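Local coordinates for cytochrome c XoxG (Methylobacterium extorquens, PDB 6ONQ), which binds heme c covalently and probably carries electrons in lanthanide-dependent methanol oxidation, at residues A[119-122]-A[123-127]; A[112-115]-A[116-119]; A[153-156]-A[157-160]. One frame throughout, in Å; residues are numbered along the deposited sequence.

Contact 1 of 3, residues A[119-122]-A[123-127]. With HEC (heme c), chain B.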
loop_
_atom_site.group_PDB
_atom_site.type_symbol
_atom_site.label_atom_id
_atom_site.label_comp_id
_atom_site.label_asym_id
_atom_site.label_seq_id
_atom_site.Cartn_x
_atom_site.Cartn_y
_atom_site.Cartn_z
ATOM N N LEU A 119 12.524 1.167 0.685
ATOM C CA LEU A 119 12.064 2.528 0.932
ATOM C C LEU A 119 11.227 2.621 2.201
ATOM O O LEU A 119 10.259 1.873 2.376
ATOM C CB LEU A 119 11.235 3.022 -0.247
ATOM C CG LEU A 119 11.932 3.172 -1.586
ATOM C CD1 LEU A 119 10.914 3.684 -2.566
ATOM C CD2 LEU A 119 13.122 4.113 -1.496
ATOM N N SER A 120 11.578 3.575 3.066
ATOM C CA SER A 120 10.771 3.851 4.244
ATOM C C SER A 120 9.490 4.576 3.840
ATOM O O SER A 120 9.295 4.962 2.685
ATOM C CB SER A 120 11.553 4.678 5.266
ATOM O OG SER A 120 11.983 5.919 4.740
ATOM N N TYR A 121 8.603 4.762 4.815
ATOM C CA TYR A 121 7.354 5.452 4.518
ATOM C C TYR A 121 7.612 6.871 4.022
ATOM O O TYR A 121 6.977 7.327 3.067
ATOM C CB TYR A 121 6.454 5.472 5.750
ATOM C CG TYR A 121 5.320 6.441 5.608
ATOM C CD1 TYR A 121 4.311 6.208 4.689
ATOM C CD2 TYR A 121 5.262 7.605 6.377
ATOM C CE1 TYR A 121 3.259 7.100 4.532
ATOM C CE2 TYR A 121 4.207 8.509 6.231
ATOM C CZ TYR A 121 3.209 8.247 5.302
ATOM O OH TYR A 121 2.156 9.118 5.123
ATOM N N GLU A 122 8.552 7.583 4.644
ATOM C CA GLU A 122 8.748 8.979 4.282
ATOM C C GLU A 122 9.560 9.123 3.007
ATOM O O GLU A 122 9.413 10.127 2.299
ATOM C CB GLU A 122 9.412 9.738 5.435
ATOM C CG GLU A 122 8.673 9.616 6.763
ATOM C CD GLU A 122 7.531 10.637 6.932
ATOM O OE1 GLU A 122 7.120 10.875 8.099
ATOM O OE2 GLU A 122 7.044 11.193 5.909
ATOM N N GLU A 123 10.434 8.156 2.713
ATOM C CA GLU A 123 11.120 8.150 1.424
ATOM C C GLU A 123 10.119 7.980 0.295
ATOM O O GLU A 123 10.213 8.643 -0.745
ATOM C CB GLU A 123 12.160 7.028 1.376
ATOM C CG GLU A 123 13.572 7.443 1.753
ATOM C CD GLU A 123 14.548 6.266 1.856
ATOM O OE1 GLU A 123 14.119 5.136 2.211
ATOM O OE2 GLU A 123 15.753 6.484 1.591
ATOM N N PHE A 124 9.152 7.086 0.488
ATOM C CA PHE A 124 8.098 6.892 -0.494
ATOM C C PHE A 124 7.272 8.158 -0.665
ATOM O O PHE A 124 7.003 8.589 -1.789
ATOM C CB PHE A 124 7.226 5.715 -0.065
ATOM C CG PHE A 124 5.971 5.566 -0.857
ATOM C CD1 PHE A 124 5.955 4.797 -2.008
ATOM C CD2 PHE A 124 4.802 6.171 -0.442
ATOM C CE1 PHE A 124 4.804 4.653 -2.729
ATOM C CE2 PHE A 124 3.650 6.034 -1.164
ATOM C CZ PHE A 124 3.643 5.274 -2.300
ATOM N N TYR A 125 6.865 8.775 0.443
ATOM C CA TYR A 125 6.025 9.964 0.348
ATOM C C TYR A 125 6.749 11.096 -0.371
ATOM O O TYR A 125 6.145 11.824 -1.165
ATOM C CB TYR A 125 5.569 10.402 1.742
ATOM C CG TYR A 125 4.413 11.370 1.722
ATOM C CD1 TYR A 125 4.621 12.721 1.490
ATOM C CD2 TYR A 125 3.108 10.937 1.930
ATOM C CE1 TYR A 125 3.571 13.610 1.458
ATOM C CE2 TYR A 125 2.041 11.825 1.903
ATOM C CZ TYR A 125 2.281 13.161 1.664
ATOM O OH TYR A 125 1.233 14.063 1.632
ATOM N N GLY A 126 8.051 11.243 -0.133
ATOM C CA GLY A 126 8.796 12.315 -0.777
ATOM C C GLY A 126 9.000 12.102 -2.264
ATOM O O GLY A 126 8.963 13.058 -3.044
ATOM N N ILE A 127 9.249 10.856 -2.676
ATOM C CA ILE A 127 9.338 10.549 -4.101
ATOM C C ILE A 127 8.000 10.805 -4.778
ATOM O O ILE A 127 7.934 11.368 -5.875
ATOM C CB ILE A 127 9.796 9.095 -4.301
ATOM C CG1 ILE A 127 11.293 8.967 -4.039
ATOM C CG2 ILE A 127 9.445 8.601 -5.701
ATOM C CD1 ILE A 127 11.721 7.534 -3.804
HETATM FE FE HEC B . 6.610 6.165 -10.333
HETATM C CHA HEC B . 9.944 5.601 -9.656
HETATM C CHB HEC B . 5.852 5.271 -7.191
HETATM C CHC HEC B . 3.289 6.843 -10.925
HETATM C CHD HEC B . 7.311 6.506 -13.661
HETATM N NA HEC B . 7.696 5.515 -8.756
HETATM C C1A HEC B . 9.060 5.432 -8.618
HETATM C C2A HEC B . 9.368 5.164 -7.221
HETATM C C3A HEC B . 8.224 5.078 -6.559
HETATM C C4A HEC B . 7.173 5.299 -7.506
HETATM C CMA HEC B . 7.989 4.789 -5.064
HETATM C CAA HEC B . 10.769 4.983 -6.619
HETATM C CBA HEC B . 11.291 3.655 -7.145
HETATM C CGA HEC B . 12.556 3.245 -6.452
HETATM O O1A HEC B . 13.488 4.081 -6.330
HETATM O O2A HEC B . 12.627 2.065 -6.040
HETATM N NB HEC B . 4.891 6.089 -9.294
HETATM C C1B HEC B . 4.827 5.670 -7.988
HETATM C C2B HEC B . 3.465 5.710 -7.536
HETATM C C3B HEC B . 2.715 6.151 -8.533
HETATM C C4B HEC B . 3.598 6.388 -9.673
HETATM C CMB HEC B . 2.954 5.345 -6.132
HETATM C CAB HEC B . 1.182 6.317 -8.337
HETATM C CBB HEC B . 0.463 7.160 -9.047
HETATM N NC HEC B . 5.503 6.565 -12.015
HETATM C C1C HEC B . 4.154 6.889 -12.007
HETATM C C2C HEC B . 3.811 7.292 -13.354
HETATM C C3C HEC B . 4.898 7.197 -14.128
HETATM C C4C HEC B . 6.001 6.740 -13.294
HETATM C CMC HEC B . 2.411 7.732 -13.838
HETATM C CAC HEC B . 4.888 7.553 -15.644
HETATM C CBC HEC B . 5.594 6.836 -16.513
HETATM N ND HEC B . 8.294 6.051 -11.436
HETATM C C1D HEC B . 8.375 6.262 -12.804
HETATM C C2D HEC B . 9.781 6.192 -13.172
HETATM C C3D HEC B . 10.496 5.955 -12.070
HETATM C C4D HEC B . 9.579 5.851 -10.957
HETATM C CMD HEC B . 10.376 6.366 -14.582
HETATM C CAD HEC B . 12.026 5.790 -11.998
HETATM C CBD HEC B . 12.725 7.102 -11.659
HETATM C CGD HEC B . 14.213 6.855 -11.582
HETATM O O1D HEC B . 14.684 5.837 -12.148
HETATM O O2D HEC B . 14.938 7.670 -10.964
#
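The rings of Tyr121 and Tyr125, one helical turn apart, lie side by side and point the same way; Tyr121 OH comes 3.8 Å from Tyr125 CD2. Outside the two segments Tyr121 OH is hydrogen-bonded to Asn157, and its ring meets Tyr160 edge-to-face. The Phe124 ring has Tyr121 O at its edge, and its CD1 approaches the heme methyl CMA to 3.7 Å. With CG anti to the backbone N (chi1 170°), this ring leaves the helix toward Leu159 and Leu163 of helix 156-167, with the heme methyls CMA and CMB along its CD1-CE1-CZ side. Ile127 also reaches the porphyrin rim: its CG2 rests 3.8 Å from heme C2A, while its CD1 meets Leu119 CD1 at 4.1 Å, the two side chains crossing at about a right angle. At the helix start, the extended Glu123 side chain lies alongside Ser120, so that OE1 accepts from Ser120 N at 3.1 Å through the anti lone pair, nearly straight at 170°. In return Ser120 OG accepts a weak 3.4 Å bond from Glu123 N. Ser120 and Glu123 thus form a capping box, opening helix 121-130, whose inner side lines the heme pocket.

Contact 2 of 3, residues A[112-115]-A[116-119]; sequences LKDS and LKRL. With HEC (heme c), chain B.
Ser115 and Arg118, one turn apart on the short helix 112-118, form the propionate-binding corner of the heme c pocket in this cytochrome c domain. Both side chains converge on the same carboxylate oxygen. Ser115 OG donates to heme O2A at 2.6 Å, and Arg118 NH2 donates to heme O2A at 2.6 Å as well, with a bent N-H...O angle of 132°. The arginine chain runs out extended and then bends at chi3 (-83°), which turns the guanidinium back to the propionate; the carboxylate carbon CGA lies in the guanidinium plane, at its edge, whereas Ser115 O sits over one face. Two donors on one oxygen, one of them cationic, would probably favour the ionised form of this propionate.

Nearer the iron, Leu112 lays its two methyls against the porphyrin, CD1 being 3.4 Å from the meso carbon CHB and CD2 reaching pyrrole A. Leu116 packs on Tyr160 and Leu163 of helix 156-167.

The backbone bonds are uneven here: Leu116 N and Lys117 N make weak ones to Leu112 O and Asp114 O. Asp114 and Lys117 lie alongside each other, yet their charged ends stay beyond a salt bridge; Lys117 NZ is instead paired with Asp45 and bonded to Ala167 O. Two amides share one carbonyl, as Ser115 O accepts from Leu119 N in its carbonyl plane at 3.1 Å and from Arg118 N, 45° above that plane, also at 3.1 Å.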
loop_
_atom_site.group_PDB
_atom_site.type_symbol
_atom_site.label_atom_id
_atom_site.label_comp_id
_atom_site.label_asym_id
_atom_site.label_seq_id
_atom_site.Cartn_x
_atom_site.Cartn_y
_atom_site.Cartn_z
ATOM N N LEU A 112 7.440 -1.733 -8.040
ATOM C CA LEU A 112 7.227 -1.205 -6.701
ATOM C C LEU A 112 6.992 -2.283 -5.650
ATOM O O LEU A 112 7.070 -1.975 -4.456
ATOM C CB LEU A 112 6.053 -0.222 -6.711
ATOM C CG LEU A 112 6.236 0.927 -7.708
ATOM C CD1 LEU A 112 5.120 1.938 -7.571
ATOM C CD2 LEU A 112 7.598 1.591 -7.573
ATOM N N LYS A 113 6.703 -3.528 -6.030
ATOM C CA LYS A 113 6.614 -4.542 -4.983
ATOM C C LYS A 113 7.988 -4.852 -4.411
ATOM O O LYS A 113 8.092 -5.277 -3.258
ATOM C CB LYS A 113 5.946 -5.820 -5.492
ATOM C CG LYS A 113 6.658 -6.508 -6.638
ATOM C CD LYS A 113 6.565 -8.020 -6.507
ATOM C CE LYS A 113 7.829 -8.703 -7.013
ATOM N NZ LYS A 113 7.708 -10.193 -6.983
ATOM N N ASP A 114 9.049 -4.638 -5.194
ATOM C CA ASP A 114 10.398 -4.769 -4.664
ATOM C C ASP A 114 10.884 -3.474 -4.024
ATOM O O ASP A 114 11.762 -3.510 -3.153
ATOM C CB ASP A 114 11.363 -5.199 -5.773
ATOM C CG ASP A 114 11.173 -6.662 -6.189
ATOM O OD1 ASP A 114 11.388 -6.972 -7.385
ATOM O OD2 ASP A 114 10.809 -7.503 -5.330
ATOM N N SER A 115 10.320 -2.337 -4.440
ATOM C CA SER A 115 10.761 -1.036 -3.944
ATOM C C SER A 115 10.486 -0.890 -2.456
ATOM O O SER A 115 11.328 -0.391 -1.699
ATOM C CB SER A 115 10.060 0.086 -4.716
ATOM O OG SER A 115 10.675 0.327 -5.971
ATOM N N LEU A 116 9.320 -1.312 -2.017
ATOM C CA LEU A 116 8.946 -1.083 -0.641
ATOM C C LEU A 116 9.519 -2.107 0.300
ATOM O O LEU A 116 9.039 -2.232 1.432
ATOM C CB LEU A 116 7.430 -1.007 -0.534
ATOM C CG LEU A 116 7.156 0.453 -0.883
ATOM C CD1 LEU A 116 5.735 0.702 -1.183
ATOM C CD2 LEU A 116 7.607 1.343 0.255
ATOM N N LYS A 117 10.536 -2.839 -0.143
ATOM C CA LYS A 117 11.417 -3.525 0.788
ATOM C C LYS A 117 12.498 -2.592 1.332
ATOM O O LYS A 117 12.839 -2.684 2.514
ATOM C CB LYS A 117 12.042 -4.740 0.109
ATOM C CG LYS A 117 11.027 -5.718 -0.453
ATOM C CD LYS A 117 11.708 -6.795 -1.300
ATOM C CE LYS A 117 10.696 -7.643 -2.061
ATOM N NZ LYS A 117 10.137 -8.722 -1.202
ATOM N N ARG A 118 13.022 -1.672 0.509
ATOM C CA ARG A 118 14.045 -0.719 0.937
ATOM C C ARG A 118 13.471 0.603 1.427
ATOM O O ARG A 118 13.909 1.125 2.453
ATOM C CB ARG A 118 15.005 -0.412 -0.205
ATOM C CG ARG A 118 15.482 -1.611 -0.930
ATOM C CD ARG A 118 16.230 -1.191 -2.157
ATOM N NE ARG A 118 15.312 -0.919 -3.246
ATOM C CZ ARG A 118 15.086 0.293 -3.728
ATOM N NH1 ARG A 118 15.720 1.337 -3.210
ATOM N NH2 ARG A 118 14.230 0.454 -4.726
ATOM N N LEU A 119 12.524 1.167 0.685
ATOM C CA LEU A 119 12.064 2.528 0.932
ATOM C C LEU A 119 11.227 2.621 2.201
ATOM O O LEU A 119 10.259 1.873 2.376
ATOM C CB LEU A 119 11.235 3.022 -0.247
ATOM C CG LEU A 119 11.932 3.172 -1.586
ATOM C CD1 LEU A 119 10.914 3.684 -2.566
ATOM C CD2 LEU A 119 13.122 4.113 -1.496
HETATM FE FE HEC B . 6.610 6.165 -10.333
HETATM C CHA HEC B . 9.944 5.601 -9.656
HETATM C CHB HEC B . 5.852 5.271 -7.191
HETATM C CHC HEC B . 3.289 6.843 -10.925
HETATM C CHD HEC B . 7.311 6.506 -13.661
HETATM N NA HEC B . 7.696 5.515 -8.756
HETATM C C1A HEC B . 9.060 5.432 -8.618
HETATM C C2A HEC B . 9.368 5.164 -7.221
HETATM C C3A HEC B . 8.224 5.078 -6.559
HETATM C C4A HEC B . 7.173 5.299 -7.506
HETATM C CMA HEC B . 7.989 4.789 -5.064
HETATM C CAA HEC B . 10.769 4.983 -6.619
HETATM C CBA HEC B . 11.291 3.655 -7.145
HETATM C CGA HEC B . 12.556 3.245 -6.452
HETATM O O1A HEC B . 13.488 4.081 -6.330
HETATM O O2A HEC B . 12.627 2.065 -6.040
HETATM N NB HEC B . 4.891 6.089 -9.294
HETATM C C1B HEC B . 4.827 5.670 -7.988
HETATM C C2B HEC B . 3.465 5.710 -7.536
HETATM C C3B HEC B . 2.715 6.151 -8.533
HETATM C C4B HEC B . 3.598 6.388 -9.673
HETATM C CMB HEC B . 2.954 5.345 -6.132
HETATM C CAB HEC B . 1.182 6.317 -8.337
HETATM C CBB HEC B . 0.463 7.160 -9.047
HETATM N NC HEC B . 5.503 6.565 -12.015
HETATM C C1C HEC B . 4.154 6.889 -12.007
HETATM C C2C HEC B . 3.811 7.292 -13.354
HETATM C C3C HEC B . 4.898 7.197 -14.128
HETATM C C4C HEC B . 6.001 6.740 -13.294
HETATM C CMC HEC B . 2.411 7.732 -13.838
HETATM C CAC HEC B . 4.888 7.553 -15.644
HETATM C CBC HEC B . 5.594 6.836 -16.513
HETATM N ND HEC B . 8.294 6.051 -11.436
HETATM C C1D HEC B . 8.375 6.262 -12.804
HETATM C C2D HEC B . 9.781 6.192 -13.172
HETATM C C3D HEC B . 10.496 5.955 -12.070
HETATM C C4D HEC B . 9.579 5.851 -10.957
HETATM C CMD HEC B . 10.376 6.366 -14.582
HETATM C CAD HEC B . 12.026 5.790 -11.998
HETATM C CBD HEC B . 12.725 7.102 -11.659
HETATM C CGD HEC B . 14.213 6.855 -11.582
HETATM O O1D HEC B . 14.684 5.837 -12.148
HETATM O O2D HEC B . 14.938 7.670 -10.964
#

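Contact 3 of 3, residues A[153-156]-A[157-160]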
loop_
_atom_site.group_PDB
_atom_site.type_symbol
_atom_site.label_atom_id
_atom_site.label_comp_id
_atom_site.label_asym_id
_atom_site.label_seq_id
_atom_site.Cartn_x
_atom_site.Cartn_y
_atom_site.Cartn_z
ATOM N N MET A 153 -2.390 12.495 -3.960
ATOM C CA MET A 153 -1.775 12.731 -2.661
ATOM C C MET A 153 -2.706 12.380 -1.511
ATOM O O MET A 153 -2.241 11.930 -0.463
ATOM C CB MET A 153 -1.321 14.181 -2.537
ATOM C CG MET A 153 -0.175 14.543 -3.451
ATOM S SD MET A 153 1.181 13.353 -3.441
ATOM C CE MET A 153 1.852 13.598 -1.799
ATOM N N CYS A 154 -4.014 12.561 -1.680
ATOM C CA CYS A 154 -4.923 12.247 -0.583
ATOM C C CYS A 154 -5.064 10.759 -0.360
ATOM O O CYS A 154 -5.688 10.355 0.621
ATOM C CB CYS A 154 -6.307 12.854 -0.835
ATOM S SG CYS A 154 -6.295 14.651 -0.999
ATOM N N TYR A 155 -4.530 9.941 -1.255
ATOM C CA TYR A 155 -4.540 8.498 -1.093
ATOM C C TYR A 155 -3.127 7.944 -1.003
ATOM O O TYR A 155 -2.899 6.775 -1.322
ATOM C CB TYR A 155 -5.328 7.859 -2.235
ATOM C CG TYR A 155 -6.706 8.466 -2.345
ATOM C CD1 TYR A 155 -7.726 8.071 -1.489
ATOM C CD2 TYR A 155 -6.978 9.463 -3.274
ATOM C CE1 TYR A 155 -8.981 8.632 -1.571
ATOM C CE2 TYR A 155 -8.232 10.028 -3.363
ATOM C CZ TYR A 155 -9.230 9.611 -2.509
ATOM O OH TYR A 155 -10.484 10.175 -2.599
ATOM N N ALA A 156 -2.181 8.774 -0.554
ATOM C CA ALA A 156 -0.788 8.354 -0.432
ATOM C C ALA A 156 -0.631 7.202 0.551
ATOM O O ALA A 156 0.117 6.255 0.291
ATOM C CB ALA A 156 0.068 9.536 0.007
ATOM N N ASN A 157 -1.321 7.270 1.692
ATOM C CA ASN A 157 -1.273 6.165 2.644
ATOM C C ASN A 157 -1.884 4.902 2.054
ATOM O O ASN A 157 -1.404 3.793 2.312
ATOM C CB ASN A 157 -1.991 6.549 3.934
ATOM C CG ASN A 157 -1.249 7.614 4.716
ATOM O OD1 ASN A 157 -0.094 7.934 4.420
ATOM N ND2 ASN A 157 -1.908 8.162 5.732
ATOM N N ASP A 158 -2.950 5.046 1.273
ATOM C CA ASP A 158 -3.541 3.885 0.622
ATOM C C ASP A 158 -2.538 3.215 -0.311
ATOM O O ASP A 158 -2.364 1.991 -0.287
ATOM C CB ASP A 158 -4.795 4.311 -0.137
ATOM C CG ASP A 158 -5.762 5.112 0.729
ATOM O OD1 ASP A 158 -5.305 5.987 1.505
ATOM O OD2 ASP A 158 -6.987 4.868 0.625
ATOM N N LEU A 159 -1.845 4.007 -1.124
ATOM C CA LEU A 159 -0.863 3.430 -2.033
ATOM C C LEU A 159 0.273 2.761 -1.271
ATOM O O LEU A 159 0.725 1.674 -1.652
ATOM C CB LEU A 159 -0.335 4.510 -2.969
ATOM C CG LEU A 159 -1.432 5.037 -3.901
ATOM C CD1 LEU A 159 -1.123 6.439 -4.403
ATOM C CD2 LEU A 159 -1.626 4.070 -5.058
ATOM N N TYR A 160 0.731 3.388 -0.175
ATOM C CA TYR A 160 1.805 2.816 0.635
ATOM C C TYR A 160 1.394 1.478 1.227
ATOM O O TYR A 160 2.126 0.487 1.123
ATOM C CB TYR A 160 2.205 3.787 1.744
ATOM C CG TYR A 160 3.330 3.262 2.606
ATOM C CD1 TYR A 160 4.624 3.153 2.101
ATOM C CD2 TYR A 160 3.103 2.852 3.918
ATOM C CE1 TYR A 160 5.657 2.659 2.878
ATOM C CE2 TYR A 160 4.138 2.357 4.706
ATOM C CZ TYR A 160 5.410 2.265 4.174
ATOM O OH TYR A 160 6.449 1.780 4.933
#
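Tyr155 and Asp158 meet where a type I beta turn from Met153 to Ala156 leads into helix 156-167. Met153 opens this turn, its O accepting from Ala156 N at 3.2 Å, and its side chain leaves toward Tyr125 and Ala129 of helix 121-130. Cys154 follows, disulfide-bonded to Cys193, with its CB over one face of the Tyr155 ring, displaced toward the rim. Tyr155 holds the N-cap position. Its ring takes the Asp158 carboxylate at its edge, OD2 lying 3.9 Å from CD1 and in the ring plane, with the two planes 89° apart. The Tyr155 OH is hydrogen-bonded to Glu190, and the ring also makes a cation-pi contact with Arg90, so the start of this helix joins the C-terminal helix 184-193 to helix 82-94 within the cytochrome c fold. Ala156, buried, turns its methyl to Tyr125 and Leu128, and its O accepts from Tyr160 N at 3.0 Å with an N-H...O angle of 159°. In the second segment, the CG of Asp158 stands anti to the carbonyl carbon (chi1 -51°), which brings OD1 to 3.7 Å from Tyr155 CA; OD2 is hydrogen-bonded to Ser86 of helix 82-94. With an alanine in place of this aspartate, Ser86 OG would probably lose its acceptor here and a gap would open at the edge of the Tyr155 ring. Tyr155 O is used in the first turn, accepting from Leu159 N at 3.0 Å, while the Leu159 side chain goes on to Tyr91 and Cys95.

From the N terminus, contact 2 comes first, on helix 112-118, and it ends at Leu119, where contact 1 begins and leads into helix 121-130. Contact 3 follows in series, at the turn before helix 156-167 and the first residues of that helix. Each is a local turn of continuous chain, closing no long loop, and none encloses or crosses another. Contacts 1 and 2 both touch the heme and pack together through Phe124 and Leu116. In contact 3 the turn 153-156 lies against helix 121-130, and helix 156-167 lies against both 121-130 and 112-118. The three helices are thereby tied into one body beside the heme, and contact 3 extends it to the C-terminal helix.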